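Local coordinates for protein 16S rRNA (guanine(1405)-N(7))-methyltransferase (PDB 6PI9) that probably methylates the N7 position of guanine 1405 in 16S rRNA with S-adenosyl-L-methionine as donor, conferring resistance to various aminoglycosides, at residues R29-L34 / K42-A47; A70-W75 / N151-A156; E102-V107 / G130-T135; K184-L189 / G195-L200; G224-Y229 / R244-V249. All coordinates share one frame; numbering follows the deposited sequence. Where two conformers were deposited one is given.

Overall arrangement
Contacts 1, 2 and 4 are buried; contacts 3 and 5 lie nearer the surface. Their chemistry follows their place. Contact 1 sets a phenyl ring and a leucine on alanines. Contact 4 is leucines, an alanine and an arginine stem, and contact 2 adds a threonine whose hydroxyl is bonded within its own helix. Contact 3 joins two methionines and a valine. Contact 5 is polar, a carboxylate meeting a guanidinium and a hydroxyl. Contact 1 stands apart, its centre about 39 Å from that of contact 3. The others lie on or beside the sheet, and contact 5 uses its strand 241-248. Contacts 3 and 5 touch where helix 100-111 meets that strand. Contacts 4 and 5 touch through Pro187 and Tyr229.

Contact 1. Residues R29-L34 / K42-A47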
# COMPACT_ATOMS: atom_id res chain seq x y z
N ARG A 29 -6.94 -7.92 -18.78
CA ARG A 29 -8.25 -7.96 -18.13
C ARG A 29 -8.54 -6.66 -17.36
O ARG A 29 -9.62 -6.06 -17.49
CB ARG A 29 -8.34 -9.17 -17.17
CG ARG A 29 -9.66 -9.24 -16.41
CD ARG A 29 -9.73 -10.37 -15.34
NE ARG A 29 -8.61 -10.38 -14.38
CZ ARG A 29 -8.48 -9.55 -13.34
NH1 ARG A 29 -9.42 -8.64 -13.08
NH2 ARG A 29 -7.42 -9.66 -12.52
N VAL A 30 -7.56 -6.20 -16.57
CA VAL A 30 -7.77 -4.96 -15.80
C VAL A 30 -8.01 -3.80 -16.74
O VAL A 30 -8.91 -2.96 -16.55
CB VAL A 30 -6.55 -4.73 -14.89
CG1 VAL A 30 -6.48 -3.31 -14.32
CG2 VAL A 30 -6.59 -5.74 -13.73
N PHE A 31 -7.20 -3.72 -17.79
CA PHE A 31 -7.38 -2.58 -18.68
C PHE A 31 -8.75 -2.63 -19.38
O PHE A 31 -9.41 -1.59 -19.56
CB PHE A 31 -6.22 -2.55 -19.68
CG PHE A 31 -6.32 -1.43 -20.72
CD1 PHE A 31 -5.93 -0.12 -20.42
CD2 PHE A 31 -6.85 -1.70 -21.95
CE1 PHE A 31 -6.04 0.88 -21.36
CE2 PHE A 31 -6.99 -0.70 -22.90
CZ PHE A 31 -6.56 0.58 -22.62
N MET A 32 -9.16 -3.81 -19.85
CA MET A 32 -10.44 -3.88 -20.55
C MET A 32 -11.64 -3.62 -19.62
O MET A 32 -12.69 -3.13 -20.08
CB MET A 32 -10.60 -5.25 -21.23
CG MET A 32 -9.60 -5.49 -22.35
SD MET A 32 -9.52 -4.22 -23.61
CE MET A 32 -11.14 -4.39 -24.38
N GLU A 33 -11.52 -3.96 -18.34
CA GLU A 33 -12.58 -3.60 -17.39
C GLU A 33 -12.68 -2.08 -17.23
O GLU A 33 -13.78 -1.53 -17.06
CB GLU A 33 -12.30 -4.25 -16.04
CG GLU A 33 -12.51 -5.73 -16.04
CD GLU A 33 -12.12 -6.40 -14.72
OE1 GLU A 33 -11.77 -5.66 -13.78
OE2 GLU A 33 -12.15 -7.66 -14.64
N LEU A 34 -11.56 -1.37 -17.35
CA LEU A 34 -11.57 0.08 -17.12
C LEU A 34 -11.82 0.87 -18.38
O LEU A 34 -12.37 2.01 -18.33
CB LEU A 34 -10.23 0.52 -16.50
CG LEU A 34 -10.05 -0.07 -15.09
CD1 LEU A 34 -8.59 0.04 -14.63
CD2 LEU A 34 -10.97 0.64 -14.11
N LYS A 42 -5.77 6.89 -22.73
CA LYS A 42 -4.64 7.18 -21.85
C LYS A 42 -5.08 7.35 -20.39
O LYS A 42 -4.29 7.08 -19.48
CB LYS A 42 -3.91 8.42 -22.32
CG LYS A 42 -2.87 8.14 -23.38
CD LYS A 42 -2.21 9.45 -23.86
CE LYS A 42 -1.03 9.13 -24.79
NZ LYS A 42 -0.36 10.39 -25.32
N ASP A 43 -6.31 7.81 -20.15
CA ASP A 43 -6.84 7.81 -18.77
C ASP A 43 -7.16 6.39 -18.29
O ASP A 43 -6.91 6.04 -17.13
CB ASP A 43 -8.10 8.68 -18.71
CG ASP A 43 -7.79 10.13 -18.64
OD1 ASP A 43 -6.60 10.50 -18.46
OD2 ASP A 43 -8.77 10.93 -18.78
N ALA A 44 -7.66 5.52 -19.18
CA ALA A 44 -7.85 4.12 -18.80
C ALA A 44 -6.52 3.46 -18.46
O ALA A 44 -6.45 2.62 -17.54
CB ALA A 44 -8.52 3.34 -19.93
N GLU A 45 -5.47 3.83 -19.20
CA GLU A 45 -4.12 3.33 -18.95
C GLU A 45 -3.64 3.76 -17.56
O GLU A 45 -3.09 2.96 -16.81
CB GLU A 45 -3.18 3.85 -20.06
CG GLU A 45 -1.69 3.48 -19.91
CD GLU A 45 -0.79 4.31 -20.85
OE1 GLU A 45 -1.31 4.89 -21.83
OE2 GLU A 45 0.44 4.38 -20.61
N LYS A 46 -3.74 5.06 -17.25
CA LYS A 46 -3.35 5.50 -15.92
C LYS A 46 -4.17 4.78 -14.84
O LYS A 46 -3.62 4.35 -13.81
CB LYS A 46 -3.53 7.02 -15.78
CG LYS A 46 -2.67 7.85 -16.74
CD LYS A 46 -3.04 9.39 -16.77
CE LYS A 46 -2.21 10.08 -17.86
NZ LYS A 46 -2.57 11.51 -18.18
N ALA A 47 -5.48 4.65 -15.07
CA ALA A 47 -6.31 3.94 -14.07
C ALA A 47 -5.87 2.49 -13.92
O ALA A 47 -5.89 1.93 -12.82
CB ALA A 47 -7.79 4.01 -14.45
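Phe31 lays the CE1 corner of its ring against the helix backbone at Ala44 and Glu45. CG stands anti to the backbone N (chi1 177°), which swings the ring out to the second helix. CE1 lies 3.8 Å from Ala44 CB. The same atom is 3.7 Å from Glu45 N, which sits at the ring edge, near its plane. Leu34 supplies the second half of the contact. Its CD1 reaches the Ala47 backbone, 3.7 Å from Ala47 C, and is 4.1 Å from Ala47 CB. The CA atoms of Leu34 and Ala44 are 5.7 Å apart, with just an alanine methyl on the second side. The segment axes approach to 9.0 Å and run at 130° to each other. Helices 24-34 and 41-57 follow each other in the chain and pack as a splayed pair. Helix 4-14 packs on it through Leu10 and Leu13, which touch Phe31. Tyr38 of the connecting loop touches Ala47, and Lys46 packs on Ala84 of the second subunit.

Contact 2. Residues A70-W75 / N151-A156; sequences ALLARW and NETARA
Thr153 OG1 is held by its own helix, in a hydrogen bond with Leu149 O one turn back. The hydroxyl stands beside the backbone N (chi1 -57°), which suits that bond. It also meets the other helix as a packing surface. Leu72 CD1 rests 3.5 Å from Thr153 OG1, and Leu72 CB is 4.1 Å from the same oxygen. These are van der Waals contacts. They put a methyl group beside a hydroxyl whose polar need is met elsewhere. The two side chains stand roughly perpendicular.

The other branch of the threonine serves Trp75. Thr153 CG2 approaches the indole at its edge, near the ring plane, and lies 4.1 Å from Trp75 CZ3. Trp75 has CG anti to the backbone N (chi1 179°), and this carries the six-membered ring over to Thr153. One threonine thus meets two residues of helix 63-75, each by a different branch. The closest backbones are Leu72 and Thr153, with CA atoms 7.0 Å apart.

Around this point, Ile127 of helix 125-131 touches both Leu72 and Thr153. Arg157 makes a cation-pi contact with Trp75, and Glu152 OE2 forms a salt bridge with Arg69. Helix 63-75 packs here on helix 144-157, the crossover helix between parallel strands 137-141 and 162-165 of the Rossmann-like methyltransferase fold.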
# COMPACT_ATOMS: atom_id res chain seq x y z
N ALA A 70 19.73 -12.35 -5.74
CA ALA A 70 21.13 -12.51 -5.35
C ALA A 70 21.26 -12.88 -3.88
O ALA A 70 22.20 -13.60 -3.50
CB ALA A 70 21.90 -11.23 -5.65
N LEU A 71 20.35 -12.40 -3.03
CA LEU A 71 20.38 -12.75 -1.61
C LEU A 71 20.06 -14.23 -1.39
O LEU A 71 20.75 -14.92 -0.63
CB LEU A 71 19.39 -11.88 -0.84
CG LEU A 71 19.86 -10.45 -0.59
CD1 LEU A 71 18.77 -9.67 0.11
CD2 LEU A 71 21.15 -10.49 0.22
N LEU A 72 19.01 -14.73 -2.05
CA LEU A 72 18.63 -16.13 -1.88
C LEU A 72 19.72 -17.07 -2.39
O LEU A 72 19.82 -18.22 -1.92
CB LEU A 72 17.30 -16.41 -2.59
CG LEU A 72 16.08 -15.76 -1.93
CD1 LEU A 72 14.92 -15.70 -2.89
CD2 LEU A 72 15.68 -16.51 -0.66
N ALA A 73 20.53 -16.62 -3.34
CA ALA A 73 21.66 -17.42 -3.80
C ALA A 73 22.71 -17.56 -2.71
O ALA A 73 23.33 -18.62 -2.56
CB ALA A 73 22.27 -16.78 -5.05
N ARG A 74 22.91 -16.50 -1.92
CA ARG A 74 23.84 -16.57 -0.81
C ARG A 74 23.29 -17.40 0.34
O ARG A 74 24.07 -17.86 1.18
CB ARG A 74 24.17 -15.16 -0.34
CG ARG A 74 24.45 -14.22 -1.47
CD ARG A 74 24.55 -12.81 -0.97
NE ARG A 74 25.92 -12.50 -0.60
CZ ARG A 74 26.56 -11.40 -0.99
NH1 ARG A 74 25.94 -10.53 -1.77
NH2 ARG A 74 27.82 -11.18 -0.62
N TRP A 75 21.97 -17.59 0.41
CA TRP A 75 21.40 -18.39 1.48
C TRP A 75 21.60 -19.88 1.22
O TRP A 75 21.85 -20.65 2.16
CB TRP A 75 19.91 -18.07 1.66
CG TRP A 75 19.27 -18.89 2.73
CD1 TRP A 75 19.64 -18.95 4.04
CD2 TRP A 75 18.16 -19.77 2.57
NE1 TRP A 75 18.82 -19.82 4.71
CE2 TRP A 75 17.90 -20.34 3.84
CE3 TRP A 75 17.35 -20.14 1.49
CZ2 TRP A 75 16.87 -21.25 4.05
CZ3 TRP A 75 16.33 -21.05 1.71
CH2 TRP A 75 16.10 -21.60 2.97
N ASN A 151 10.20 -21.00 -7.40
CA ASN A 151 10.63 -22.24 -8.06
C ASN A 151 12.14 -22.41 -8.02
O ASN A 151 12.65 -23.52 -7.80
CB ASN A 151 10.14 -22.26 -9.52
CG ASN A 151 8.67 -22.58 -9.62
OD1 ASN A 151 8.20 -23.41 -8.86
ND2 ASN A 151 7.94 -21.92 -10.54
N GLU A 152 12.88 -21.33 -8.27
CA GLU A 152 14.34 -21.41 -8.25
C GLU A 152 14.85 -21.77 -6.86
O GLU A 152 15.73 -22.63 -6.70
CB GLU A 152 14.93 -20.08 -8.69
CG GLU A 152 14.68 -19.78 -10.15
CD GLU A 152 15.40 -18.53 -10.62
OE1 GLU A 152 16.58 -18.33 -10.20
OE2 GLU A 152 14.80 -17.76 -11.41
N THR A 153 14.33 -21.11 -5.83
CA THR A 153 14.80 -21.38 -4.48
C THR A 153 14.47 -22.81 -4.08
O THR A 153 15.30 -23.52 -3.49
CB THR A 153 14.17 -20.37 -3.51
OG1 THR A 153 14.50 -19.05 -3.93
CG2 THR A 153 14.64 -20.62 -2.05
N ALA A 154 13.25 -23.25 -4.39
CA ALA A 154 12.81 -24.59 -4.01
C ALA A 154 13.67 -25.67 -4.66
O ALA A 154 14.09 -26.62 -3.99
CB ALA A 154 11.34 -24.78 -4.36
N ARG A 155 13.92 -25.57 -5.98
CA ARG A 155 14.75 -26.58 -6.63
C ARG A 155 16.17 -26.60 -6.07
O ARG A 155 16.77 -27.67 -5.95
CB ARG A 155 14.77 -26.36 -8.15
CG ARG A 155 13.43 -26.56 -8.85
CD ARG A 155 13.67 -26.61 -10.36
NE ARG A 155 12.51 -26.19 -11.13
CZ ARG A 155 12.23 -24.92 -11.43
NH1 ARG A 155 12.98 -23.93 -10.96
NH2 ARG A 155 11.17 -24.63 -12.15
N ALA A 156 16.71 -25.43 -5.71
CA ALA A 156 18.05 -25.37 -5.12
C ALA A 156 18.10 -25.94 -3.71
O ALA A 156 19.17 -26.40 -3.29
CB ALA A 156 18.55 -23.92 -5.09

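Contact 3. Residues E102-V107 / G130-T135; sequences EWMRRV and GSMGVT
Met104 and Met132 cross at a slant, the thioether of one beside the methylene of the other. Met132 stands just where helix 125-131 ends in a Schellman motif. Gly133 is its C-prime residue, with positive phi. There Gly133 N bonds to Gly130 O, and Val134 N to Leu129 O. Met132 and Val134, on either side of Gly133, both point toward helix 100-111, and Met104 meets both.

The two methionines have different shapes. Met132 is extended beyond CG (chi2 -175°), and its sulfur sits beside the start of the Met104 side chain. Met132 SD lies 3.5 Å from Met104 CG. Met104 is folded instead, bent at both chi2 (-76°) and chi3. The bends bring its terminal methyl back to the turn. Met104 CE sits 3.9 Å from Met132 CB.

On helix 100-111 the contact has a polar neighbour. Arg106 NH1 donates to Glu102 OE2, nearly in line with the carboxylate C-O bond, and forms a salt bridge. Trp103 and Val107 face strand 252-259, where both touch Val254. Met104 therefore links the helix to the end of helix 125-131, while other side chains of the helix rest on the sheet. At its tip, Met104 CE lies 3.4 Å from Met132 O and 3.8 Å from Val134 CG2.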
# COMPACT_ATOMS: atom_id res chain seq x y z
N GLU A 102 6.21 -17.18 16.42
CA GLU A 102 4.85 -17.27 16.94
C GLU A 102 3.86 -17.78 15.88
O GLU A 102 3.01 -18.62 16.17
CB GLU A 102 4.44 -15.90 17.47
CG GLU A 102 3.11 -15.92 18.09
CD GLU A 102 2.62 -14.57 18.58
OE1 GLU A 102 3.41 -13.59 18.52
OE2 GLU A 102 1.45 -14.48 19.02
N TRP A 103 3.98 -17.29 14.63
CA TRP A 103 3.05 -17.68 13.58
C TRP A 103 3.11 -19.20 13.32
O TRP A 103 2.08 -19.87 13.24
CB TRP A 103 3.38 -16.88 12.30
CG TRP A 103 2.30 -16.84 11.23
CD1 TRP A 103 1.42 -15.81 10.98
CD2 TRP A 103 2.02 -17.85 10.27
NE1 TRP A 103 0.59 -16.14 9.93
CE2 TRP A 103 0.96 -17.39 9.47
CE3 TRP A 103 2.57 -19.12 10.01
CZ2 TRP A 103 0.42 -18.14 8.44
CZ3 TRP A 103 2.05 -19.88 8.99
CH2 TRP A 103 0.98 -19.38 8.21
N MET A 104 4.30 -19.75 13.18
CA MET A 104 4.35 -21.19 12.93
C MET A 104 3.92 -21.99 14.16
O MET A 104 3.19 -22.99 14.02
CB MET A 104 5.75 -21.58 12.49
CG MET A 104 6.02 -21.31 11.03
SD MET A 104 5.23 -22.52 9.94
CE MET A 104 6.11 -24.02 10.38
N ARG A 105 4.34 -21.58 15.36
CA ARG A 105 3.89 -22.24 16.58
C ARG A 105 2.38 -22.33 16.64
O ARG A 105 1.82 -23.34 17.09
CB ARG A 105 4.42 -21.50 17.80
CG ARG A 105 4.29 -22.27 19.11
CD ARG A 105 4.56 -21.36 20.30
NE ARG A 105 5.73 -20.50 20.06
CZ ARG A 105 5.70 -19.17 20.11
NH1 ARG A 105 4.57 -18.54 20.40
NH2 ARG A 105 6.81 -18.48 19.88
N ARG A 106 1.69 -21.26 16.24
CA ARG A 106 0.23 -21.23 16.29
C ARG A 106 -0.56 -21.74 15.08
O ARG A 106 -1.74 -22.08 15.21
CB ARG A 106 -0.25 -19.82 16.65
CG ARG A 106 0.32 -19.28 17.96
CD ARG A 106 -0.78 -18.79 18.88
NE ARG A 106 -0.71 -17.35 19.10
CZ ARG A 106 -1.70 -16.62 19.61
NH1 ARG A 106 -1.54 -15.31 19.77
NH2 ARG A 106 -2.83 -17.20 19.97
N VAL A 107 0.07 -21.80 13.91
CA VAL A 107 -0.64 -22.24 12.70
C VAL A 107 -0.24 -23.66 12.27
O VAL A 107 -1.08 -24.40 11.74
CB VAL A 107 -0.45 -21.24 11.53
CG1 VAL A 107 -1.04 -21.79 10.25
CG2 VAL A 107 -1.09 -19.91 11.84
N GLY A 130 9.02 -22.68 3.53
CA GLY A 130 9.97 -23.74 3.29
C GLY A 130 11.13 -23.72 4.27
O GLY A 130 11.64 -24.78 4.67
N SER A 131 11.57 -22.53 4.67
CA SER A 131 12.66 -22.46 5.63
C SER A 131 12.27 -23.07 6.97
O SER A 131 13.15 -23.52 7.71
CB SER A 131 13.08 -21.01 5.83
OG SER A 131 12.03 -20.28 6.43
N MET A 132 10.97 -23.09 7.28
CA MET A 132 10.46 -23.53 8.56
C MET A 132 9.87 -24.94 8.52
O MET A 132 9.10 -25.32 9.41
CB MET A 132 9.43 -22.52 9.06
CG MET A 132 10.05 -21.15 9.23
SD MET A 132 9.00 -19.86 9.94
CE MET A 132 10.27 -18.62 10.21
N GLY A 133 10.25 -25.71 7.49
CA GLY A 133 9.92 -27.12 7.39
C GLY A 133 8.67 -27.43 6.61
O GLY A 133 8.34 -28.62 6.47
N VAL A 134 7.95 -26.42 6.10
CA VAL A 134 6.79 -26.63 5.26
C VAL A 134 7.28 -26.56 3.82
O VAL A 134 7.38 -25.49 3.22
CB VAL A 134 5.69 -25.62 5.55
CG1 VAL A 134 4.46 -25.85 4.62
CG2 VAL A 134 5.32 -25.72 7.04
N THR A 135 7.61 -27.73 3.26
CA THR A 135 8.31 -27.80 1.98
C THR A 135 7.49 -28.53 0.92
O THR A 135 8.04 -28.98 -0.10
CB THR A 135 9.68 -28.46 2.18
OG1 THR A 135 9.49 -29.80 2.63
CG2 THR A 135 10.45 -27.70 3.26

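Contact 4. Residues K184-L189 / G195-L200; sequences KLLPVL and GRAAEL
Leu189 and Leu200 form the tight part of this contact. Their side chains meet crosswise, and Leu189 CD2 lies 3.5 Å from Leu200 CD2, closer than usual for two methyl groups. Leu186 CD2 rests 3.9 Å from Ala197 CB, where the backbones come nearest. Leu185 is looser, with CD2 4.4 Å from Leu200 CD2.

Arg196 is itself buried; the exposed side begins with Glu199. Arg196 CG packs 3.9 Å from Leu189 CG, and a bend at chi2 (61°) turns the chain. Its NE donates to Leu168 O, while Arg196 NH1 makes a salt bridge with Glu199 OE2 at 3.2 Å, weak as a hydrogen bond. The polar end is thus held, and its stem is left to the leucine.

Lys184, just before the first helix, touches the bound S-adenosyl-L-homocysteine, and Leu189 touches Leu168 of that site. Helices 186-192 and 196-203 form a short pair after strand 179-183. It lies between strand 117-120, whose Leu120 touches Leu185 and Leu200, and helix 225-236, whose Trp232 touches Leu186 and Ala197.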
# COMPACT_ATOMS: atom_id res chain seq x y z
N LYS A 184 -3.68 -12.31 3.63
CA LYS A 184 -3.72 -10.91 3.19
C LYS A 184 -4.22 -10.80 1.77
O LYS A 184 -3.69 -10.04 0.93
CB LYS A 184 -2.33 -10.29 3.34
CG LYS A 184 -1.95 -10.22 4.83
CD LYS A 184 -0.43 -9.77 4.94
CE LYS A 184 0.01 -9.64 6.43
NZ LYS A 184 1.53 -9.44 6.45
N LEU A 185 -5.22 -11.59 1.48
CA LEU A 185 -5.70 -11.76 0.11
C LEU A 185 -7.15 -11.37 -0.07
O LEU A 185 -7.49 -10.73 -1.06
CB LEU A 185 -5.54 -13.25 -0.28
CG LEU A 185 -6.32 -13.63 -1.55
CD1 LEU A 185 -5.78 -12.87 -2.76
CD2 LEU A 185 -6.15 -15.14 -1.76
N LEU A 186 -8.05 -11.75 0.84
CA LEU A 186 -9.47 -11.57 0.53
C LEU A 186 -9.85 -10.11 0.31
O LEU A 186 -10.70 -9.86 -0.57
CB LEU A 186 -10.34 -12.21 1.63
CG LEU A 186 -10.26 -13.75 1.69
CD1 LEU A 186 -11.36 -14.33 2.64
CD2 LEU A 186 -10.36 -14.39 0.30
N PRO A 187 -9.33 -9.11 1.04
CA PRO A 187 -9.76 -7.73 0.73
C PRO A 187 -9.39 -7.30 -0.65
O PRO A 187 -10.20 -6.63 -1.30
CB PRO A 187 -9.05 -6.84 1.78
CG PRO A 187 -8.86 -7.78 2.97
CD PRO A 187 -8.60 -9.15 2.34
N VAL A 188 -8.21 -7.67 -1.14
CA VAL A 188 -7.85 -7.16 -2.46
C VAL A 188 -8.58 -7.95 -3.53
O VAL A 188 -8.89 -7.43 -4.59
CB VAL A 188 -6.33 -7.18 -2.68
CG1 VAL A 188 -5.86 -8.58 -2.90
CG2 VAL A 188 -5.94 -6.32 -3.92
N LEU A 189 -8.90 -9.22 -3.26
CA LEU A 189 -9.69 -9.95 -4.24
C LEU A 189 -11.11 -9.38 -4.33
O LEU A 189 -11.65 -9.22 -5.42
CB LEU A 189 -9.68 -11.43 -3.81
CG LEU A 189 -10.16 -12.52 -4.72
CD1 LEU A 189 -9.08 -12.70 -5.80
CD2 LEU A 189 -10.26 -13.77 -3.83
N GLY A 195 -18.22 -10.48 -4.29
CA GLY A 195 -18.63 -11.85 -4.20
C GLY A 195 -17.52 -12.86 -4.42
O GLY A 195 -17.75 -14.07 -4.19
N ARG A 196 -16.33 -12.41 -4.85
CA ARG A 196 -15.32 -13.35 -5.30
C ARG A 196 -14.68 -14.07 -4.12
O ARG A 196 -14.33 -15.26 -4.23
CB ARG A 196 -14.25 -12.62 -6.14
CG ARG A 196 -13.22 -13.58 -6.81
CD ARG A 196 -13.94 -14.54 -7.76
NE ARG A 196 -13.00 -15.48 -8.37
CZ ARG A 196 -13.34 -16.43 -9.22
NH1 ARG A 196 -14.61 -16.61 -9.58
NH2 ARG A 196 -12.41 -17.23 -9.72
N ALA A 197 -14.55 -13.39 -2.98
CA ALA A 197 -14.02 -14.06 -1.79
C ALA A 197 -14.89 -15.24 -1.40
O ALA A 197 -14.39 -16.36 -1.17
CB ALA A 197 -13.93 -13.05 -0.63
N ALA A 198 -16.20 -15.02 -1.29
CA ALA A 198 -17.08 -16.12 -0.89
C ALA A 198 -17.08 -17.23 -1.94
O ALA A 198 -17.23 -18.42 -1.60
CB ALA A 198 -18.50 -15.57 -0.67
N GLU A 199 -16.95 -16.88 -3.22
CA GLU A 199 -16.99 -17.91 -4.25
C GLU A 199 -15.72 -18.77 -4.17
O GLU A 199 -15.77 -19.99 -4.30
CB GLU A 199 -17.12 -17.25 -5.61
CG GLU A 199 -17.22 -18.18 -6.74
CD GLU A 199 -17.54 -17.43 -8.04
OE1 GLU A 199 -17.93 -18.15 -9.00
OE2 GLU A 199 -17.39 -16.15 -8.08
N LEU A 200 -14.58 -18.13 -3.92
CA LEU A 200 -13.32 -18.84 -3.77
C LEU A 200 -13.34 -19.74 -2.54
O LEU A 200 -12.99 -20.92 -2.62
CB LEU A 200 -12.18 -17.84 -3.68
CG LEU A 200 -10.77 -18.38 -3.44
CD1 LEU A 200 -10.40 -19.33 -4.59
CD2 LEU A 200 -9.73 -17.19 -3.39

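Contact 5. Residues G224-Y229 / R244-V249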
# COMPACT_ATOMS: atom_id res chain seq x y z
N GLY A 224 -9.99 1.26 12.96
CA GLY A 224 -10.68 0.02 13.33
C GLY A 224 -10.74 -1.03 12.26
O GLY A 224 -11.77 -1.76 12.13
N MET A 225 -9.66 -1.16 11.46
CA MET A 225 -9.65 -2.11 10.35
C MET A 225 -9.81 -3.54 10.81
O MET A 225 -10.49 -4.34 10.14
CB MET A 225 -8.34 -1.97 9.57
CG MET A 225 -8.38 -0.74 8.71
SD MET A 225 -10.02 -0.73 7.94
CE MET A 225 -10.06 -2.20 6.92
N GLU A 226 -9.19 -3.91 11.94
CA GLU A 226 -9.26 -5.31 12.37
C GLU A 226 -10.71 -5.73 12.60
O GLU A 226 -11.17 -6.77 12.11
CB GLU A 226 -8.46 -5.52 13.64
CG GLU A 226 -8.33 -6.99 14.07
CD GLU A 226 -7.51 -7.11 15.37
OE1 GLU A 226 -7.74 -8.06 16.16
OE2 GLU A 226 -6.70 -6.19 15.64
N LYS A 227 -11.44 -4.96 13.41
CA LYS A 227 -12.85 -5.29 13.62
C LYS A 227 -13.63 -5.23 12.33
O LYS A 227 -14.59 -6.00 12.13
CB LYS A 227 -13.47 -4.34 14.66
CG LYS A 227 -14.93 -4.75 14.99
CD LYS A 227 -15.72 -3.64 15.67
CE LYS A 227 -17.26 -3.86 15.45
NZ LYS A 227 -17.62 -5.29 15.80
N HIS A 228 -13.30 -4.30 11.44
CA HIS A 228 -14.07 -4.22 10.21
C HIS A 228 -13.89 -5.48 9.35
O HIS A 228 -14.86 -6.03 8.80
CB HIS A 228 -13.65 -2.99 9.40
CG HIS A 228 -14.50 -2.79 8.21
ND1 HIS A 228 -15.81 -2.40 8.32
CD2 HIS A 228 -14.25 -2.95 6.89
CE1 HIS A 228 -16.34 -2.32 7.11
NE2 HIS A 228 -15.41 -2.65 6.23
N TYR A 229 -12.64 -5.94 9.21
CA TYR A 229 -12.37 -7.19 8.48
C TYR A 229 -13.05 -8.39 9.15
O TYR A 229 -13.53 -9.32 8.47
CB TYR A 229 -10.87 -7.43 8.44
CG TYR A 229 -10.18 -6.54 7.45
CD1 TYR A 229 -10.77 -6.29 6.21
CD2 TYR A 229 -8.90 -6.02 7.72
CE1 TYR A 229 -10.10 -5.49 5.28
CE2 TYR A 229 -8.22 -5.23 6.80
CZ TYR A 229 -8.84 -4.96 5.59
OH TYR A 229 -8.16 -4.19 4.64
N ARG A 244 -12.51 -22.34 13.27
CA ARG A 244 -12.03 -23.13 14.41
C ARG A 244 -11.31 -22.25 15.43
O ARG A 244 -11.43 -22.48 16.63
CB ARG A 244 -11.12 -24.26 13.90
CG ARG A 244 -10.05 -24.70 14.88
CD ARG A 244 -10.50 -25.78 15.90
NE ARG A 244 -10.69 -27.07 15.23
CZ ARG A 244 -9.68 -27.88 14.87
NH1 ARG A 244 -8.43 -27.53 15.13
NH2 ARG A 244 -9.93 -29.03 14.25
N ASP A 245 -10.59 -21.21 14.98
CA ASP A 245 -9.83 -20.36 15.88
C ASP A 245 -9.52 -19.03 15.21
O ASP A 245 -9.44 -18.96 13.98
CB ASP A 245 -8.52 -21.02 16.29
CG ASP A 245 -7.99 -20.48 17.62
OD1 ASP A 245 -6.98 -21.03 18.09
OD2 ASP A 245 -8.61 -19.56 18.21
N ARG A 246 -9.27 -18.00 16.04
CA ARG A 246 -8.88 -16.67 15.60
C ARG A 246 -7.84 -16.08 16.56
O ARG A 246 -8.00 -16.20 17.79
CB ARG A 246 -10.10 -15.75 15.54
CG ARG A 246 -9.68 -14.28 15.49
CD ARG A 246 -10.82 -13.30 15.75
NE ARG A 246 -10.29 -11.96 16.05
CZ ARG A 246 -11.01 -10.83 16.01
NH1 ARG A 246 -12.32 -10.86 15.69
NH2 ARG A 246 -10.43 -9.66 16.31
N PHE A 247 -6.80 -15.44 16.02
CA PHE A 247 -5.83 -14.74 16.88
C PHE A 247 -5.01 -13.78 16.01
O PHE A 247 -5.00 -13.90 14.79
CB PHE A 247 -4.89 -15.74 17.58
CG PHE A 247 -4.28 -16.72 16.62
CD1 PHE A 247 -4.86 -17.98 16.42
CD2 PHE A 247 -3.18 -16.37 15.84
CE1 PHE A 247 -4.30 -18.87 15.49
CE2 PHE A 247 -2.64 -17.26 14.91
CZ PHE A 247 -3.20 -18.50 14.75
N THR A 248 -4.33 -12.82 16.66
CA THR A 248 -3.55 -11.83 15.92
C THR A 248 -2.05 -11.92 16.24
O THR A 248 -1.66 -11.85 17.40
CB THR A 248 -4.07 -10.42 16.23
OG1 THR A 248 -5.43 -10.33 15.78
CG2 THR A 248 -3.25 -9.35 15.52
N VAL A 249 -1.22 -12.02 15.18
CA VAL A 249 0.24 -12.20 15.25
C VAL A 249 0.87 -11.11 14.38
O VAL A 249 0.73 -11.15 13.15
CB VAL A 249 0.68 -13.57 14.71
CG1 VAL A 249 2.16 -13.83 15.02
CG2 VAL A 249 -0.24 -14.71 15.17
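Glu226 OE1 takes a salt bridge from Arg246 and perhaps a hydrogen bond from Thr248. Arg246 NH2 reaches Glu226 OE1 at 3.1 Å, but the hydrogen bond is weak, with an N-H...O angle of 133°. The oxygen lies at the edge of the guanidinium, near its plane. The carboxylate is turned 56° from that plane, so the two groups do not pair flat. Thr248 OG1 lies 3.3 Å from Glu226 OE1, a weak bond and not a settled one, because the proton has another acceptor within reach. The Glu226 and Arg246 chains are both extended. The backbones stay apart: the nearest CA atoms, Glu226 and Thr248, are 9.4 Å apart. Between Arg246 and Thr248, Phe247 faces away and packs on Val107. The backbone N of Arg246 donates to Asp245 OD2 at 2.8 Å, within the strand. Arg244 and Asp245 form a classic beta bulge opposite Leu256. The arrangement is a surface salt bridge joining helix 225-236 to strand 241-248, outermost in this chain's Rossmann-like methyltransferase sheet.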